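Side-chain contacts in DNA polymerase sliding clamp 2 (Thermococcus kodakarensis, PDB 3LX2), which probably encircles DNA as a ring of three subunits, serving as a moving platform that tethers the replicative polymerase and other proteins to the duplex: residues 34-39 with 59-64; 51-56 with 232-237; 142-147 with 153-158. All blocks are in the same frame, centred on the assembly; numbering follows the deposited sequence.

Contact 1 of 3, residues 34-39 with 59-64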
ATOM      1  N   GLU A  34      21.653  30.846  16.951  1.00 53.44           N
ATOM      2  CA  GLU A  34      21.960  30.767  15.529  1.00 52.97           C
ATOM      3  C   GLU A  34      21.424  29.467  14.858  1.00 50.42           C
ATOM      4  O   GLU A  34      21.487  29.300  13.614  1.00 49.18           O
ATOM      5  CB  GLU A  34      23.463  31.088  15.261  1.00 54.53           C
ATOM      6  CG  GLU A  34      24.525  30.092  15.822  1.00 58.18           C
ATOM      7  CD  GLU A  34      24.672  30.023  17.390  1.00 62.34           C
ATOM      8  OE1 GLU A  34      24.150  30.887  18.163  1.00 62.77           O
ATOM      9  OE2 GLU A  34      25.348  29.060  17.843  1.00 63.39           O
ATOM     10  N   GLY A  35      20.841  28.593  15.676  1.00 46.78           N
ATOM     11  CA  GLY A  35      20.226  27.434  15.115  1.00 45.05           C
ATOM     12  C   GLY A  35      20.065  26.274  16.056  1.00 43.17           C
ATOM     13  O   GLY A  35      20.213  26.446  17.247  1.00 41.65           O
ATOM     14  N   ILE A  36      19.701  25.115  15.498  1.00 42.48           N
ATOM     15  CA  ILE A  36      19.509  23.858  16.254  1.00 41.61           C
ATOM     16  C   ILE A  36      20.619  22.862  15.899  1.00 42.14           C
ATOM     17  O   ILE A  36      21.090  22.778  14.731  1.00 40.48           O
ATOM     18  CB  ILE A  36      18.135  23.197  15.940  1.00 42.08           C
ATOM     19  CG1 ILE A  36      16.969  23.901  16.639  1.00 42.95           C
ATOM     20  CG2 ILE A  36      18.076  21.706  16.339  1.00 40.74           C
ATOM     21  CD1 ILE A  36      15.668  23.849  15.818  1.00 41.47           C
ATOM     22  N   GLN A  37      21.010  22.095  16.916  1.00 42.68           N
ATOM     23  CA  GLN A  37      22.097  21.125  16.825  1.00 43.97           C
ATOM     24  C   GLN A  37      21.803  19.934  17.692  1.00 44.46           C
ATOM     25  O   GLN A  37      21.279  20.058  18.800  1.00 44.66           O
ATOM     26  CB  GLN A  37      23.449  21.763  17.253  1.00 44.38           C
ATOM     27  CG  GLN A  37      23.975  22.807  16.243  1.00 45.10           C
ATOM     28  CD  GLN A  37      25.183  23.599  16.726  1.00 51.29           C
ATOM     29  OE1 GLN A  37      25.539  23.605  17.914  1.00 53.61           O
ATOM     30  NE2 GLN A  37      25.809  24.298  15.799  1.00 53.07           N
ATOM     31  N   MET A  38      22.148  18.773  17.172  1.00 44.96           N
ATOM     32  CA  MET A  38      22.070  17.566  17.922  1.00 45.95           C
ATOM     33  C   MET A  38      23.256  16.716  17.549  1.00 45.62           C
ATOM     34  O   MET A  38      23.721  16.745  16.419  1.00 44.91           O
ATOM     35  CB  MET A  38      20.779  16.830  17.630  1.00 46.76           C
ATOM     36  CG  MET A  38      20.806  15.402  18.109  1.00 50.23           C
ATOM     37  SD  MET A  38      19.325  14.587  17.542  1.00 57.99           S
ATOM     38  CE  MET A  38      19.763  12.903  17.808  1.00 55.50           C
ATOM     39  N   ARG A  39      23.731  15.965  18.530  1.00 45.79           N
ATOM     40  CA  ARG A  39      24.804  15.049  18.368  1.00 46.47           C
ATOM     41  C   ARG A  39      24.499  13.932  19.307  1.00 47.64           C
ATOM     42  O   ARG A  39      24.256  14.166  20.490  1.00 47.48           O
ATOM     43  CB  ARG A  39      26.138  15.666  18.734  1.00 46.53           C
ATOM     44  CG  ARG A  39      27.277  14.675  18.442  1.00 47.77           C
ATOM     45  CD  ARG A  39      28.665  15.273  18.486  1.00 47.78           C
ATOM     46  NE  ARG A  39      28.917  16.402  17.583  1.00 48.71           N
ATOM     47  CZ  ARG A  39      30.063  17.082  17.590  1.00 51.92           C
ATOM     48  NH1 ARG A  39      31.038  16.735  18.453  1.00 51.41           N
ATOM     49  NH2 ARG A  39      30.253  18.098  16.753  1.00 51.80           N
ATOM     50  N   SER A  59      11.182  29.738   8.442  1.00 42.65           N
ATOM     51  CA  SER A  59      10.414  30.967   8.145  1.00 42.59           C
ATOM     52  C   SER A  59      10.456  32.022   9.254  1.00 43.07           C
ATOM     53  O   SER A  59      10.611  33.199   8.967  1.00 42.70           O
ATOM     54  CB  SER A  59       8.957  30.701   7.861  1.00 41.46           C
ATOM     55  OG  SER A  59       8.776  29.488   7.213  1.00 44.24           O
ATOM     56  N   LYS A  60      10.250  31.613  10.495  1.00 43.43           N
ATOM     57  CA  LYS A  60      10.402  32.511  11.654  1.00 44.47           C
ATOM     58  C   LYS A  60      11.289  31.791  12.648  1.00 44.25           C
ATOM     59  O   LYS A  60      11.149  30.632  12.913  1.00 45.40           O
ATOM     60  CB  LYS A  60       9.069  32.885  12.335  1.00 44.79           C
ATOM     61  CG  LYS A  60       7.989  33.517  11.425  1.00 44.88           C
ATOM     62  CD  LYS A  60       7.921  35.033  11.534  1.00 44.94           C
ATOM     63  CE  LYS A  60       7.790  35.734  10.139  1.00 46.60           C
ATOM     64  NZ  LYS A  60       7.646  37.297  10.158  1.00 48.71           N
ATOM     65  N   TYR A  61      12.252  32.474  13.185  1.00 45.01           N
ATOM     66  CA  TYR A  61      13.092  31.826  14.100  1.00 44.49           C
ATOM     67  C   TYR A  61      13.233  32.838  15.166  1.00 44.99           C
ATOM     68  O   TYR A  61      13.572  33.973  14.862  1.00 44.38           O
ATOM     69  CB  TYR A  61      14.444  31.587  13.469  1.00 43.72           C
ATOM     70  CG  TYR A  61      15.279  30.686  14.329  1.00 43.13           C
ATOM     71  CD1 TYR A  61      15.198  29.305  14.171  1.00 42.09           C
ATOM     72  CD2 TYR A  61      16.152  31.202  15.308  1.00 40.07           C
ATOM     73  CE1 TYR A  61      15.955  28.454  14.947  1.00 43.19           C
ATOM     74  CE2 TYR A  61      16.910  30.360  16.087  1.00 38.93           C
ATOM     75  CZ  TYR A  61      16.805  28.977  15.901  1.00 42.60           C
ATOM     76  OH  TYR A  61      17.524  28.076  16.653  1.00 45.89           O
ATOM     77  N   SER A  62      12.974  32.441  16.403  1.00 45.34           N
ATOM     78  CA  SER A  62      13.179  33.343  17.510  1.00 46.75           C
ATOM     79  C   SER A  62      13.332  32.626  18.839  1.00 47.06           C
ATOM     80  O   SER A  62      12.396  31.957  19.305  1.00 46.53           O
ATOM     81  CB  SER A  62      12.083  34.439  17.556  1.00 46.92           C
ATOM     82  OG  SER A  62      11.706  34.693  18.890  1.00 48.91           O
ATOM     83  N   VAL A  63      14.537  32.776  19.417  1.00 47.59           N
ATOM     84  CA  VAL A  63      14.922  32.168  20.703  1.00 49.18           C
ATOM     85  C   VAL A  63      15.422  33.205  21.716  1.00 51.22           C
ATOM     86  O   VAL A  63      16.171  34.134  21.368  1.00 50.41           O
ATOM     87  CB  VAL A  63      16.080  31.143  20.527  1.00 49.03           C
ATOM     88  CG1 VAL A  63      16.546  30.624  21.899  1.00 47.77           C
ATOM     89  CG2 VAL A  63      15.686  30.002  19.558  1.00 47.53           C
ATOM     90  N   GLU A  64      15.011  33.045  22.965  1.00 53.35           N
ATOM     91  CA  GLU A  64      15.496  33.931  24.019  1.00 56.51           C
ATOM     92  C   GLU A  64      16.707  33.320  24.707  1.00 58.18           C
ATOM     93  O   GLU A  64      17.827  33.435  24.209  1.00 59.19           O
ATOM     94  CB  GLU A  64      14.383  34.237  24.991  1.00 56.24           C
ATOM     95  CG  GLU A  64      13.130  34.515  24.234  1.00 58.87           C
ATOM     96  CD  GLU A  64      12.516  35.798  24.602  1.00 61.55           C
ATOM     97  OE1 GLU A  64      12.286  35.992  25.827  1.00 63.29           O
ATOM     98  OE2 GLU A  64      12.257  36.596  23.663  1.00 62.64           O
TER
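The phenolic OH of Tyr61 shows how one polar atom can finish an otherwise apolar approach: it gives its proton to the backbone carbonyl of Asn32 and rests against the backbone of Gly35 at the same time. Its oxygen lies 3.2 Å from Gly35 C and just as close to Gly35 CA, a van der Waals approach to the start of strand 35-41. The amide of Gly35 is also near, yet the Gly35 N to Tyr61 OH separation of 3.5 Å comes with a poor angle and makes no bond. The ring follows its hydroxyl: Tyr61 CZ stands 3.8 Å from Gly35 CA, which meets the ring obliquely. With CG anti to the backbone N (chi1 -170°), the Tyr61 side chain extends from its strand straight toward the glycine, which offers only backbone at this point.

Within the N-terminal domain of the clamp, this contact joins two antiparallel sheets. Strand 60-63 is an outermost strand of one, beside strand 3-7, and a classic beta bulge, in which Ser59 and Lys60 both face Val6, interrupts its pairing with strand 3-7; strand 35-41 belongs to the other. Ile36 adds an apolar margin to the junction, its CG1 reaching to 4.2 Å from Tyr61 OH while its side chain also packs on Ile5 and Phe29. The Tyr61 side chain touches Ile5 as well, and its ring meets that of Phe58 with the planes inclined at about 50°.

Contact 2 of 3, residues 51-56 with 232-237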
ATOM      1  N   LEU A  51      24.058  16.906  13.596  1.00 44.15           N
ATOM      2  CA  LEU A  51      22.970  17.581  12.941  1.00 44.78           C
ATOM      3  C   LEU A  51      23.089  19.073  13.213  1.00 43.72           C
ATOM      4  O   LEU A  51      23.150  19.522  14.374  1.00 42.84           O
ATOM      5  CB  LEU A  51      21.655  17.035  13.513  1.00 44.99           C
ATOM      6  CG  LEU A  51      20.361  17.797  13.326  1.00 49.41           C
ATOM      7  CD1 LEU A  51      20.033  17.929  11.826  1.00 54.92           C
ATOM      8  CD2 LEU A  51      19.197  17.069  14.036  1.00 53.13           C
ATOM      9  N   ASN A  52      23.096  19.847  12.144  1.00 42.71           N
ATOM     10  CA  ASN A  52      23.059  21.280  12.304  1.00 42.23           C
ATOM     11  C   ASN A  52      22.037  22.036  11.428  1.00 41.05           C
ATOM     12  O   ASN A  52      22.125  22.050  10.208  1.00 41.37           O
ATOM     13  CB  ASN A  52      24.462  21.861  12.182  1.00 42.19           C
ATOM     14  CG  ASN A  52      24.456  23.365  12.195  1.00 45.28           C
ATOM     15  OD1 ASN A  52      24.414  24.012  13.245  1.00 43.87           O
ATOM     16  ND2 ASN A  52      24.466  23.945  10.997  1.00 49.76           N
ATOM     17  N   LEU A  53      21.105  22.705  12.090  1.00 40.04           N
ATOM     18  CA  LEU A  53      20.019  23.422  11.445  1.00 39.13           C
ATOM     19  C   LEU A  53      20.060  24.937  11.759  1.00 39.15           C
ATOM     20  O   LEU A  53      19.476  25.397  12.744  1.00 39.33           O
ATOM     21  CB  LEU A  53      18.663  22.803  11.836  1.00 37.06           C
ATOM     22  CG  LEU A  53      18.407  21.323  11.502  1.00 35.75           C
ATOM     23  CD1 LEU A  53      17.009  20.820  11.981  1.00 33.63           C
ATOM     24  CD2 LEU A  53      18.624  21.009  10.082  1.00 32.92           C
ATOM     25  N   PRO A  54      20.743  25.715  10.921  1.00 39.56           N
ATOM     26  CA  PRO A  54      20.919  27.163  11.171  1.00 39.49           C
ATOM     27  C   PRO A  54      19.591  27.908  11.028  1.00 39.59           C
ATOM     28  O   PRO A  54      18.766  27.549  10.198  1.00 40.29           O
ATOM     29  CB  PRO A  54      21.891  27.608  10.061  1.00 38.52           C
ATOM     30  CG  PRO A  54      22.489  26.354   9.520  1.00 41.83           C
ATOM     31  CD  PRO A  54      21.436  25.277   9.695  1.00 40.13           C
ATOM     32  N   GLU A  55      19.402  28.955  11.809  1.00 40.22           N
ATOM     33  CA  GLU A  55      18.156  29.727  11.788  1.00 40.96           C
ATOM     34  C   GLU A  55      17.683  30.140  10.430  1.00 40.80           C
ATOM     35  O   GLU A  55      16.479  30.179  10.201  1.00 40.24           O
ATOM     36  CB  GLU A  55      18.306  30.974  12.609  1.00 41.98           C
ATOM     37  CG  GLU A  55      19.272  31.959  11.993  1.00 46.07           C
ATOM     38  CD  GLU A  55      19.400  33.195  12.812  1.00 52.05           C
ATOM     39  OE1 GLU A  55      18.394  33.661  13.383  1.00 52.97           O
ATOM     40  OE2 GLU A  55      20.529  33.695  12.905  1.00 57.99           O
ATOM     41  N   MET A  56      18.595  30.448   9.508  1.00 41.48           N
ATOM     42  CA  MET A  56      18.145  30.865   8.149  1.00 42.30           C
ATOM     43  C   MET A  56      17.193  29.856   7.421  1.00 43.25           C
ATOM     44  O   MET A  56      16.483  30.230   6.475  1.00 42.63           O
ATOM     45  CB  MET A  56      19.327  31.241   7.233  1.00 40.86           C
ATOM     46  CG  MET A  56      20.004  30.067   6.559  1.00 42.26           C
ATOM     47  SD  MET A  56      21.253  30.572   5.305  1.00 50.13           S
ATOM     48  CE  MET A  56      22.374  31.345   6.511  1.00 47.17           C
ATOM     49  N   TYR A 232      24.311  14.622   4.415  1.00 49.67           N
ATOM     50  CA  TYR A 232      23.415  15.353   3.541  1.00 51.75           C
ATOM     51  C   TYR A 232      23.187  16.806   3.899  1.00 52.14           C
ATOM     52  O   TYR A 232      22.941  17.155   5.066  1.00 51.56           O
ATOM     53  CB  TYR A 232      22.110  14.614   3.191  1.00 51.83           C
ATOM     54  CG  TYR A 232      21.198  14.013   4.272  1.00 56.26           C
ATOM     55  CD1 TYR A 232      21.357  12.669   4.710  1.00 60.35           C
ATOM     56  CD2 TYR A 232      20.075  14.720   4.753  1.00 61.42           C
ATOM     57  CE1 TYR A 232      20.469  12.079   5.665  1.00 62.54           C
ATOM     58  CE2 TYR A 232      19.156  14.113   5.719  1.00 61.93           C
ATOM     59  CZ  TYR A 232      19.370  12.807   6.158  1.00 63.57           C
ATOM     60  OH  TYR A 232      18.488  12.211   7.065  1.00 67.11           O
ATOM     61  N   MET A 233      23.317  17.648   2.880  1.00 53.64           N
ATOM     62  CA  MET A 233      23.071  19.087   2.992  1.00 55.38           C
ATOM     63  C   MET A 233      21.581  19.276   3.001  1.00 56.54           C
ATOM     64  O   MET A 233      20.896  18.631   2.233  1.00 56.48           O
ATOM     65  CB  MET A 233      23.692  19.812   1.818  1.00 54.60           C
ATOM     66  CG  MET A 233      25.182  19.731   1.808  1.00 55.59           C
ATOM     67  SD  MET A 233      25.856  19.947   3.466  1.00 59.39           S
ATOM     68  CE  MET A 233      27.543  20.449   3.048  1.00 55.41           C
ATOM     69  N   VAL A 234      21.049  20.082   3.918  1.00 59.14           N
ATOM     70  CA  VAL A 234      19.566  20.289   3.937  1.00 61.11           C
ATOM     71  C   VAL A 234      19.245  21.719   3.513  1.00 61.79           C
ATOM     72  O   VAL A 234      19.698  22.673   4.117  1.00 62.25           O
ATOM     73  CB  VAL A 234      18.845  19.753   5.224  1.00 61.11           C
ATOM     74  CG1 VAL A 234      19.833  19.421   6.326  1.00 61.70           C
ATOM     75  CG2 VAL A 234      17.718  20.684   5.718  1.00 62.38           C
ATOM     76  N   ARG A 235      18.549  21.829   2.389  1.00 63.44           N
ATOM     77  CA  ARG A 235      18.339  23.099   1.689  1.00 64.21           C
ATOM     78  C   ARG A 235      19.562  23.985   1.618  1.00 65.23           C
ATOM     79  O   ARG A 235      19.466  25.191   1.879  1.00 65.47           O
ATOM     80  CB  ARG A 235      17.202  23.904   2.321  1.00 63.97           C
ATOM     81  CG  ARG A 235      15.812  23.325   2.140  1.00 63.94           C
ATOM     82  CD  ARG A 235      14.852  24.203   2.886  1.00 62.86           C
ATOM     83  NE  ARG A 235      13.516  23.643   2.973  1.00 60.90           N
ATOM     84  CZ  ARG A 235      12.479  24.305   3.475  1.00 59.55           C
ATOM     85  NH1 ARG A 235      12.646  25.541   3.945  1.00 58.44           N
ATOM     86  NH2 ARG A 235      11.287  23.723   3.517  1.00 56.76           N
ATOM     87  N   ASP A 236      20.706  23.403   1.269  1.00 66.33           N
ATOM     88  CA  ASP A 236      21.918  24.204   1.052  1.00 67.09           C
ATOM     89  C   ASP A 236      22.117  25.163   2.210  1.00 66.16           C
ATOM     90  O   ASP A 236      21.990  26.398   2.044  1.00 66.56           O
ATOM     91  CB  ASP A 236      21.828  24.999  -0.275  1.00 68.26           C
ATOM     92  CG  ASP A 236      22.855  24.529  -1.337  1.00 71.97           C
ATOM     93  OD1 ASP A 236      22.854  23.318  -1.699  1.00 75.33           O
ATOM     94  OD2 ASP A 236      23.649  25.385  -1.831  1.00 76.14           O
ATOM     95  N   ALA A 237      22.395  24.575   3.378  1.00 64.42           N
ATOM     96  CA  ALA A 237      22.596  25.290   4.653  1.00 62.27           C
ATOM     97  C   ALA A 237      22.638  24.322   5.824  1.00 60.16           C
ATOM     98  O   ALA A 237      23.603  24.274   6.554  1.00 60.11           O
ATOM     99  CB  ALA A 237      21.530  26.371   4.888  1.00 62.60           C
TER
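Leu53 turns its CG away from its own carbonyl carbon (chi1 -59°), and its CD1 prolongs the chain (chi2 179°); the other methyl, CD2, branches off and lies 4.3 Å from CG1 of Val234, whose own first torsion is nearly eclipsed (chi1 13°). The meeting spans the long antiparallel sheet that runs through both domains of a PCNA subunit: strand 47-54 comes from the N-terminal domain, strand 228-234 from the C-terminal domain, and strand 238-244 lies between them as their common neighbour. Residues 235-237 form the turn of the hairpin that links strand 228-234 to strand 238-244, and Ala237 of this turn meets Pro54 and Met56 at the end of strand 47-54.

Leu53 continues into the buried side of the sheet, where it packs on Phe13 and Leu16 of helix 10-21. Arg235, at the tip of the hairpin, forms salt bridges with Asp8 and Glu12, a second tie between the two domains. The Met56 side chain reaches Ala237 with its sulfur, SD lying 4.2 Å from Ala237 CB. Between these two side-chain pairs the pyrrolidine ring of Pro54 lies against the backbone of Ala237, with Pro54 CG 3.8 Å and Pro54 CD 3.9 Å from Ala237 O.

Contact 3 of 3, residues 142-147 with 153-158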
ATOM      1  N   LYS A 142      20.992   3.821  -2.576  1.00 49.86           N
ATOM      2  CA  LYS A 142      19.895   2.978  -2.080  1.00 50.29           C
ATOM      3  C   LYS A 142      19.834   1.719  -2.916  1.00 50.85           C
ATOM      4  O   LYS A 142      19.375   0.703  -2.455  1.00 50.68           O
ATOM      5  CB  LYS A 142      18.552   3.677  -2.140  1.00 49.67           C
ATOM      6  CG  LYS A 142      18.367   4.675  -1.011  1.00 50.24           C
ATOM      7  CD  LYS A 142      16.923   5.114  -0.865  1.00 49.91           C
ATOM      8  CE  LYS A 142      16.575   6.275  -1.733  1.00 48.45           C
ATOM      9  NZ  LYS A 142      15.236   6.848  -1.366  1.00 48.93           N
ATOM     10  N   ARG A 143      20.327   1.801  -4.143  1.00 51.36           N
ATOM     11  CA  ARG A 143      20.350   0.656  -5.010  1.00 51.80           C
ATOM     12  C   ARG A 143      21.381  -0.262  -4.399  1.00 51.08           C
ATOM     13  O   ARG A 143      21.052  -1.342  -3.924  1.00 52.19           O
ATOM     14  CB  ARG A 143      20.725   1.067  -6.460  1.00 52.58           C
ATOM     15  CG  ARG A 143      21.634   0.072  -7.288  1.00 54.11           C
ATOM     16  CD  ARG A 143      21.042  -1.353  -7.613  1.00 58.53           C
ATOM     17  NE  ARG A 143      19.643  -1.358  -8.106  1.00 64.86           N
ATOM     18  CZ  ARG A 143      19.253  -1.427  -9.387  1.00 67.58           C
ATOM     19  NH1 ARG A 143      20.130  -1.496 -10.401  1.00 69.30           N
ATOM     20  NH2 ARG A 143      17.956  -1.429  -9.658  1.00 69.55           N
ATOM     21  N   ALA A 144      22.628   0.184  -4.415  1.00 49.66           N
ATOM     22  CA  ALA A 144      23.735  -0.574  -3.905  1.00 48.29           C
ATOM     23  C   ALA A 144      23.346  -1.264  -2.598  1.00 48.19           C
ATOM     24  O   ALA A 144      23.405  -2.505  -2.465  1.00 49.15           O
ATOM     25  CB  ALA A 144      24.881   0.322  -3.677  1.00 47.87           C
ATOM     26  N   VAL A 145      22.932  -0.461  -1.635  1.00 46.42           N
ATOM     27  CA  VAL A 145      22.698  -0.978  -0.324  1.00 44.79           C
ATOM     28  C   VAL A 145      21.643  -2.083  -0.423  1.00 44.82           C
ATOM     29  O   VAL A 145      21.843  -3.152   0.114  1.00 43.79           O
ATOM     30  CB  VAL A 145      22.310   0.132   0.637  1.00 43.47           C
ATOM     31  CG1 VAL A 145      21.774  -0.435   1.890  1.00 43.24           C
ATOM     32  CG2 VAL A 145      23.520   1.008   0.905  1.00 43.85           C
ATOM     33  N   LYS A 146      20.553  -1.833  -1.138  1.00 44.54           N
ATOM     34  CA  LYS A 146      19.444  -2.791  -1.183  1.00 45.92           C
ATOM     35  C   LYS A 146      19.826  -4.109  -1.918  1.00 46.60           C
ATOM     36  O   LYS A 146      19.270  -5.167  -1.663  1.00 46.60           O
ATOM     37  CB  LYS A 146      18.297  -2.142  -1.884  1.00 45.81           C
ATOM     38  CG  LYS A 146      16.992  -2.405  -1.268  1.00 49.24           C
ATOM     39  CD  LYS A 146      15.967  -1.416  -1.792  1.00 54.79           C
ATOM     40  CE  LYS A 146      16.011  -0.106  -0.951  1.00 59.53           C
ATOM     41  NZ  LYS A 146      14.762   0.714  -1.082  1.00 63.17           N
ATOM     42  N   ALA A 147      20.810  -4.027  -2.808  1.00 46.88           N
ATOM     43  CA  ALA A 147      21.317  -5.189  -3.485  1.00 47.07           C
ATOM     44  C   ALA A 147      22.239  -5.975  -2.536  1.00 46.80           C
ATOM     45  O   ALA A 147      22.271  -7.208  -2.553  1.00 45.75           O
ATOM     46  CB  ALA A 147      22.038  -4.770  -4.753  1.00 47.03           C
ATOM     47  N   ASP A 153      24.713  -9.154   5.387  1.00 47.96           N
ATOM     48  CA  ASP A 153      24.404  -8.122   6.358  1.00 49.62           C
ATOM     49  C   ASP A 153      25.492  -7.035   6.325  1.00 48.88           C
ATOM     50  O   ASP A 153      25.394  -6.007   6.988  1.00 48.79           O
ATOM     51  CB  ASP A 153      24.282  -8.751   7.755  1.00 51.18           C
ATOM     52  CG  ASP A 153      25.466  -9.725   8.080  1.00 56.53           C
ATOM     53  OD1 ASP A 153      25.577 -10.847   7.467  1.00 57.60           O
ATOM     54  OD2 ASP A 153      26.283  -9.354   8.961  1.00 60.78           O
ATOM     55  N   SER A 154      26.504  -7.254   5.502  1.00 48.46           N
ATOM     56  CA  SER A 154      27.636  -6.349   5.418  1.00 48.11           C
ATOM     57  C   SER A 154      27.756  -5.860   4.011  1.00 48.06           C
ATOM     58  O   SER A 154      27.434  -6.614   3.090  1.00 48.15           O
ATOM     59  CB  SER A 154      28.898  -7.094   5.763  1.00 47.49           C
ATOM     60  OG  SER A 154      29.011  -7.139   7.162  1.00 51.51           O
ATOM     61  N   ILE A 155      28.181  -4.604   3.843  1.00 47.41           N
ATOM     62  CA  ILE A 155      28.446  -4.077   2.521  1.00 47.27           C
ATOM     63  C   ILE A 155      29.827  -3.472   2.478  1.00 48.03           C
ATOM     64  O   ILE A 155      30.238  -2.764   3.404  1.00 48.71           O
ATOM     65  CB  ILE A 155      27.325  -3.064   1.991  1.00 47.03           C
ATOM     66  CG1 ILE A 155      27.612  -2.627   0.554  1.00 44.71           C
ATOM     67  CG2 ILE A 155      27.158  -1.855   2.888  1.00 45.69           C
ATOM     68  CD1 ILE A 155      26.449  -1.922  -0.168  1.00 43.16           C
ATOM     69  N   TYR A 156      30.528  -3.762   1.388  1.00 48.81           N
ATOM     70  CA  TYR A 156      31.874  -3.265   1.159  1.00 50.24           C
ATOM     71  C   TYR A 156      31.814  -2.021   0.337  1.00 49.88           C
ATOM     72  O   TYR A 156      31.130  -1.977  -0.691  1.00 49.51           O
ATOM     73  CB  TYR A 156      32.760  -4.316   0.464  1.00 50.75           C
ATOM     74  CG  TYR A 156      33.248  -5.386   1.404  1.00 54.71           C
ATOM     75  CD1 TYR A 156      34.421  -5.195   2.134  1.00 60.53           C
ATOM     76  CD2 TYR A 156      32.531  -6.564   1.606  1.00 56.94           C
ATOM     77  CE1 TYR A 156      34.890  -6.150   3.030  1.00 61.63           C
ATOM     78  CE2 TYR A 156      32.992  -7.540   2.492  1.00 60.76           C
ATOM     79  CZ  TYR A 156      34.180  -7.311   3.208  1.00 63.67           C
ATOM     80  OH  TYR A 156      34.685  -8.230   4.113  1.00 66.89           O
ATOM     81  N   PHE A 157      32.541  -1.018   0.819  1.00 50.76           N
ATOM     82  CA  PHE A 157      32.748   0.246   0.128  1.00 51.13           C
ATOM     83  C   PHE A 157      34.180   0.156  -0.343  1.00 52.41           C
ATOM     84  O   PHE A 157      35.083  -0.035   0.470  1.00 52.60           O
ATOM     85  CB  PHE A 157      32.573   1.430   1.108  1.00 50.18           C
ATOM     86  CG  PHE A 157      31.156   1.922   1.235  1.00 48.98           C
ATOM     87  CD1 PHE A 157      30.851   3.270   1.012  1.00 48.78           C
ATOM     88  CD2 PHE A 157      30.134   1.056   1.565  1.00 47.21           C
ATOM     89  CE1 PHE A 157      29.555   3.745   1.098  1.00 48.16           C
ATOM     90  CE2 PHE A 157      28.816   1.508   1.651  1.00 48.83           C
ATOM     91  CZ  PHE A 157      28.515   2.856   1.425  1.00 48.48           C
ATOM     92  N   MET A 158      34.393   0.303  -1.644  1.00 54.26           N
ATOM     93  CA  MET A 158      35.749   0.301  -2.215  1.00 56.25           C
ATOM     94  C   MET A 158      35.933   1.374  -3.284  1.00 56.56           C
ATOM     95  O   MET A 158      35.014   1.665  -4.069  1.00 56.40           O
ATOM     96  CB  MET A 158      36.089  -1.032  -2.887  1.00 56.35           C
ATOM     97  CG  MET A 158      35.694  -2.319  -2.137  1.00 60.60           C
ATOM     98  SD  MET A 158      36.032  -3.767  -3.201  1.00 66.51           S
ATOM     99  CE  MET A 158      37.777  -3.472  -3.594  1.00 63.38           C
TER
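Ile155 meets the helix with a single methyl group, CD1, and the whole contact depends on how its side chain is stretched to put that methyl there. CG1 stands anti to the backbone N (chi1 -176°) and CD1 prolongs the chain in nearly the same direction (chi2 166°), so the longer branch projects from the strand like a straight rod onto the helix surface. Its end settles on backbone as much as on side chain, with Ile155 CD1 3.9 Å from Val145 CA and equally far from Ala144 O. Two small apolar groups of the helix meet the methyl from the same side. Val145, whose CG1 is anti to its backbone N, presents the other methyl, and Val145 CG2 comes to 4.3 Å from Ile155 CD1. Ala144 contributes CB at the longer distance of 4.5 Å from Ile155 CD1.

The second branch of the isoleucine serves a different neighbour. Ile155 CG2 occupies the position between backbone N and carbonyl carbon and lies at the edge of the Phe157 ring, in its plane. That ring is in turn packed edge-to-face with Phe166 and Phe222, while Ala144 and Ile155 both touch Phe166, and Val145 rests on Leu209 of helix 202-209. The adjacent helix residue Arg143 points to the subunit boundary, where it forms a salt bridge with Asp87 of a neighbouring subunit. Helix 138-151 thus packs on strand 154-159, which follows it after a short turn, in the layering of helices against curved beta sheets that is the hallmark of the toroidal sliding clamp.

Overall arrangement
Contacts 1 and 2 adjoin each other, with centres 11 Å apart, and share the long sheet: strands 35-41 and 47-54 are neighbours in it, and Ile36 O probably accepts a hydrogen bond from Leu53 N. Contact 3 lies on the opposite side of the chain's centre, about 35 Å from contact 1 between centres. Contacts 1 and 3 are buried and each stays within one domain; contact 2 lies at the surface and links both domains. Chemistry follows place. Contact 1 joins sheet to sheet through an aromatic side chain with a satisfied hydroxyl, contact 2 strand to hairpin by scattered apolar touches, and contact 3 helix to strand through one aliphatic methyl.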